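Local coordinates for protein glycoside Hydrolase Family 43_12 (Metagenome, PDB 7JVH) that probably hydrolyses glycosidic bonds in plant cell-wall polysaccharides or oligosaccharides such as those of xylan, at residues V76-I88 / D394-N406. Sequence-based numbering, arbitrary orientation.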
# COMPACT_ATOMS: atom_id res chain seq x y z
N VAL A 76 3.54 7.18 6.17
CA VAL A 76 2.80 5.93 6.30
C VAL A 76 1.73 5.78 5.21
O VAL A 76 1.35 6.77 4.57
CB VAL A 76 2.17 5.80 7.69
CG1 VAL A 76 3.24 5.80 8.77
CG2 VAL A 76 1.14 6.89 7.95
N ASN A 77 1.27 4.54 5.03
CA ASN A 77 0.37 4.13 3.95
C ASN A 77 -0.70 3.12 4.43
O ASN A 77 -0.51 2.42 5.43
CB ASN A 77 1.19 3.48 2.83
CG ASN A 77 2.28 4.40 2.30
OD1 ASN A 77 3.46 4.31 2.68
ND2 ASN A 77 1.89 5.30 1.40
N SER A 78 -1.81 3.06 3.70
CA SER A 78 -2.83 2.05 3.89
C SER A 78 -2.30 0.70 3.39
O SER A 78 -1.38 0.66 2.59
CB SER A 78 -4.12 2.42 3.15
OG SER A 78 -3.89 2.80 1.82
N SER A 79 -2.89 -0.39 3.89
CA SER A 79 -2.42 -1.74 3.61
C SER A 79 -3.48 -2.83 3.54
O SER A 79 -3.17 -3.98 3.18
CB SER A 79 -1.35 -2.14 4.63
OG SER A 79 -1.77 -1.91 5.96
N PHE A 80 -4.72 -2.51 3.92
CA PHE A 80 -5.87 -3.40 3.74
C PHE A 80 -5.66 -4.72 4.51
O PHE A 80 -5.47 -4.67 5.73
CB PHE A 80 -6.18 -3.46 2.23
CG PHE A 80 -6.38 -2.09 1.65
CD1 PHE A 80 -7.61 -1.46 1.74
CD2 PHE A 80 -5.32 -1.39 1.13
CE1 PHE A 80 -7.79 -0.18 1.27
CE2 PHE A 80 -5.51 -0.08 0.66
CZ PHE A 80 -6.74 0.51 0.74
N ALA A 81 -5.68 -5.87 3.84
CA ALA A 81 -5.57 -7.17 4.54
C ALA A 81 -4.17 -7.73 4.77
O ALA A 81 -4.01 -8.85 5.25
CB ALA A 81 -6.44 -8.21 3.83
N MSE A 82 -3.14 -6.96 4.41
CA MSE A 82 -1.76 -7.41 4.54
C MSE A 82 -1.35 -7.28 6.00
O MSE A 82 -1.85 -6.40 6.71
CB MSE A 82 -0.84 -6.60 3.62
CG MSE A 82 -1.18 -6.71 2.14
SE MSE A 82 -0.00 -5.51 1.09
CE MSE A 82 -0.51 -5.44 -0.81
N PHE A 83 -0.45 -8.16 6.45
CA PHE A 83 0.07 -8.11 7.81
C PHE A 83 1.58 -8.33 7.81
O PHE A 83 2.07 -9.26 7.18
CB PHE A 83 -0.60 -9.13 8.72
CG PHE A 83 -0.23 -8.97 10.16
CD1 PHE A 83 -0.95 -8.09 10.97
CD2 PHE A 83 0.85 -9.64 10.69
CE1 PHE A 83 -0.59 -7.94 12.31
CE2 PHE A 83 1.21 -9.47 12.01
CZ PHE A 83 0.49 -8.63 12.83
N PRO A 84 2.38 -7.49 8.52
CA PRO A 84 1.87 -6.35 9.28
C PRO A 84 1.33 -5.25 8.39
O PRO A 84 1.60 -5.26 7.19
CB PRO A 84 3.11 -5.87 10.02
CG PRO A 84 4.24 -6.28 9.13
CD PRO A 84 3.85 -7.60 8.59
N GLY A 85 0.56 -4.33 8.98
CA GLY A 85 -0.11 -3.27 8.25
C GLY A 85 0.51 -1.92 8.53
O GLY A 85 1.20 -1.75 9.53
N VAL A 86 0.24 -0.97 7.63
CA VAL A 86 0.71 0.42 7.71
C VAL A 86 2.23 0.49 7.81
O VAL A 86 2.78 0.64 8.90
CB VAL A 86 0.04 1.19 8.88
CG1 VAL A 86 0.41 2.68 8.86
CG2 VAL A 86 -1.46 0.99 8.83
N PRO A 87 2.96 0.40 6.67
CA PRO A 87 4.42 0.50 6.70
C PRO A 87 4.78 1.94 7.02
O PRO A 87 4.04 2.84 6.61
CB PRO A 87 4.82 0.12 5.29
CG PRO A 87 3.63 0.45 4.45
CD PRO A 87 2.42 0.26 5.31
N ILE A 88 5.87 2.14 7.78
CA ILE A 88 6.30 3.47 8.18
C ILE A 88 7.75 3.73 7.76
O ILE A 88 8.66 2.95 8.08
CB ILE A 88 6.05 3.70 9.69
CG1 ILE A 88 6.55 5.09 10.11
CG2 ILE A 88 6.65 2.58 10.53
CD1 ILE A 88 5.96 5.58 11.42
N ASP A 394 13.36 -8.48 6.32
CA ASP A 394 13.18 -7.14 5.78
C ASP A 394 11.70 -6.76 5.84
O ASP A 394 10.85 -7.57 5.51
CB ASP A 394 13.70 -7.09 4.34
CG ASP A 394 13.80 -5.69 3.79
OD1 ASP A 394 12.74 -5.11 3.44
OD2 ASP A 394 14.94 -5.18 3.67
N TYR A 395 11.42 -5.51 6.25
CA TYR A 395 10.05 -5.01 6.47
C TYR A 395 9.17 -4.86 5.22
O TYR A 395 8.03 -4.41 5.33
CB TYR A 395 10.07 -3.64 7.14
CG TYR A 395 10.70 -3.57 8.51
CD1 TYR A 395 10.23 -4.35 9.56
CD2 TYR A 395 11.75 -2.68 8.78
CE1 TYR A 395 10.79 -4.26 10.83
CE2 TYR A 395 12.32 -2.59 10.03
CZ TYR A 395 11.83 -3.38 11.05
OH TYR A 395 12.41 -3.30 12.29
N ARG A 396 9.71 -5.21 4.04
CA ARG A 396 8.95 -5.22 2.78
C ARG A 396 8.11 -6.46 2.60
O ARG A 396 7.21 -6.48 1.76
CB ARG A 396 9.88 -5.12 1.58
CG ARG A 396 10.21 -3.71 1.15
CD ARG A 396 11.33 -3.73 0.13
NE ARG A 396 12.57 -4.25 0.70
CZ ARG A 396 13.77 -4.09 0.16
NH1 ARG A 396 13.90 -3.51 -1.02
NH2 ARG A 396 14.83 -4.60 0.77
N TRP A 397 8.44 -7.52 3.36
CA TRP A 397 7.78 -8.80 3.27
C TRP A 397 6.53 -8.83 4.13
O TRP A 397 6.59 -8.56 5.32
CB TRP A 397 8.75 -9.89 3.68
CG TRP A 397 9.85 -10.03 2.69
CD1 TRP A 397 11.11 -9.53 2.81
CD2 TRP A 397 9.77 -10.66 1.41
NE1 TRP A 397 11.83 -9.82 1.68
CE2 TRP A 397 11.03 -10.51 0.80
CE3 TRP A 397 8.75 -11.31 0.71
CZ2 TRP A 397 11.30 -11.02 -0.46
CZ3 TRP A 397 9.03 -11.82 -0.56
CH2 TRP A 397 10.30 -11.68 -1.12
N VAL A 398 5.40 -9.15 3.50
CA VAL A 398 4.10 -9.22 4.15
C VAL A 398 3.47 -10.59 3.94
O VAL A 398 3.82 -11.32 3.00
CB VAL A 398 3.14 -8.14 3.59
CG1 VAL A 398 3.65 -6.74 3.95
CG2 VAL A 398 2.93 -8.28 2.09
N ALA A 399 2.53 -10.93 4.84
CA ALA A 399 1.69 -12.11 4.72
C ALA A 399 0.26 -11.62 4.55
O ALA A 399 -0.05 -10.48 4.89
CB ALA A 399 1.82 -12.97 5.96
N MSE A 400 -0.60 -12.48 3.99
CA MSE A 400 -2.02 -12.18 3.83
C MSE A 400 -2.78 -12.70 5.04
O MSE A 400 -2.68 -13.88 5.36
CB MSE A 400 -2.56 -12.80 2.54
CG MSE A 400 -2.01 -12.18 1.27
SE MSE A 400 -2.54 -10.30 1.10
CE MSE A 400 -4.46 -10.26 1.52
N ARG A 401 -3.52 -11.81 5.72
CA ARG A 401 -4.51 -12.19 6.71
C ARG A 401 -3.98 -12.85 7.99
O ARG A 401 -4.72 -13.55 8.68
CB ARG A 401 -5.60 -13.07 6.07
CG ARG A 401 -6.28 -12.44 4.86
CD ARG A 401 -7.47 -13.25 4.40
NE ARG A 401 -8.33 -12.46 3.52
CZ ARG A 401 -8.28 -12.46 2.19
NH1 ARG A 401 -7.41 -13.20 1.53
NH2 ARG A 401 -9.14 -11.71 1.50
N GLY A 402 -2.71 -12.60 8.33
CA GLY A 402 -2.11 -13.16 9.52
C GLY A 402 -0.60 -12.95 9.59
O GLY A 402 0.01 -12.54 8.61
N PRO A 403 0.04 -13.24 10.74
CA PRO A 403 1.48 -13.07 10.88
C PRO A 403 2.28 -14.22 10.26
O PRO A 403 1.85 -15.37 10.31
CB PRO A 403 1.69 -13.04 12.41
CG PRO A 403 0.52 -13.78 12.97
CD PRO A 403 -0.61 -13.73 11.97
N LYS A 404 3.43 -13.88 9.68
CA LYS A 404 4.38 -14.83 9.10
C LYS A 404 5.00 -15.74 10.16
O LYS A 404 5.42 -16.86 9.86
CB LYS A 404 5.49 -14.09 8.35
CG LYS A 404 6.42 -13.29 9.24
CD LYS A 404 7.31 -12.35 8.45
CE LYS A 404 8.25 -11.59 9.34
NZ LYS A 404 7.57 -10.35 9.75
N GLU A 405 5.03 -15.24 11.40
CA GLU A 405 5.54 -15.97 12.56
C GLU A 405 4.80 -17.29 12.81
O GLU A 405 5.38 -18.21 13.39
CB GLU A 405 5.49 -15.11 13.83
CG GLU A 405 6.53 -14.00 13.87
CD GLU A 405 6.22 -12.85 12.93
OE1 GLU A 405 5.03 -12.73 12.49
OE2 GLU A 405 7.15 -12.08 12.62
N ASN A 406 3.55 -17.38 12.36
CA ASN A 406 2.77 -18.62 12.46
C ASN A 406 3.18 -19.74 11.50
O ASN A 406 2.68 -20.85 11.62
CB ASN A 406 1.27 -18.32 12.23
CG ASN A 406 0.65 -17.53 13.35
OD1 ASN A 406 1.21 -17.38 14.43
ND2 ASN A 406 -0.54 -17.01 13.09
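A two-stranded antiparallel ribbon, residues 82-83 against 399-400, joins the catalytic family 43 part of the chain to its C-terminal concanavalin A-like domain. Phe83 and Ala399 form the hydrogen-bonded pair: Phe83 N gives to Ala399 O at 2.8 Å, and Ala399 N returns an almost straight bond (177°) to Phe83 O. Next to them Met82 and Met400, both selenomethionines, make the non-hydrogen-bonded pair, and beyond it Arg401 N reaches Ala81 O over 3.0 Å. Long, flexible and apolar, the two methionines suit one buried face of the ribbon. Met82 runs extended past its CG, which meets Met400 SE at 4.0 Å, whereas Met400 bends at chi2 and chi3, a fold that sets its CE 3.7 Å from Ala81 CB; the small alanine accepts this methyl closely. Val398 CG2 lies 4.2 Å from Met82 SE. On the other face, Phe83 holds CG anti to its backbone N (chi1 -172°), which carries the ring beside Gly402 and Pro403, where CE2 lies 3.6 Å from Pro403 CB. Replacing Phe83 with an alanine would probably open a gap beside Pro403 and remove the apolar cover over Gly402 O. Arg401 NH2 forms a salt bridge to Glu467 of its own domain, while NE hydrogen-bonds to Cys115 O across the junction. Short backbone pairing flanked by apolar packing here makes an interdomain junction between a five-bladed beta-propeller, the family 43 catalytic fold, and its beta-sandwich partner.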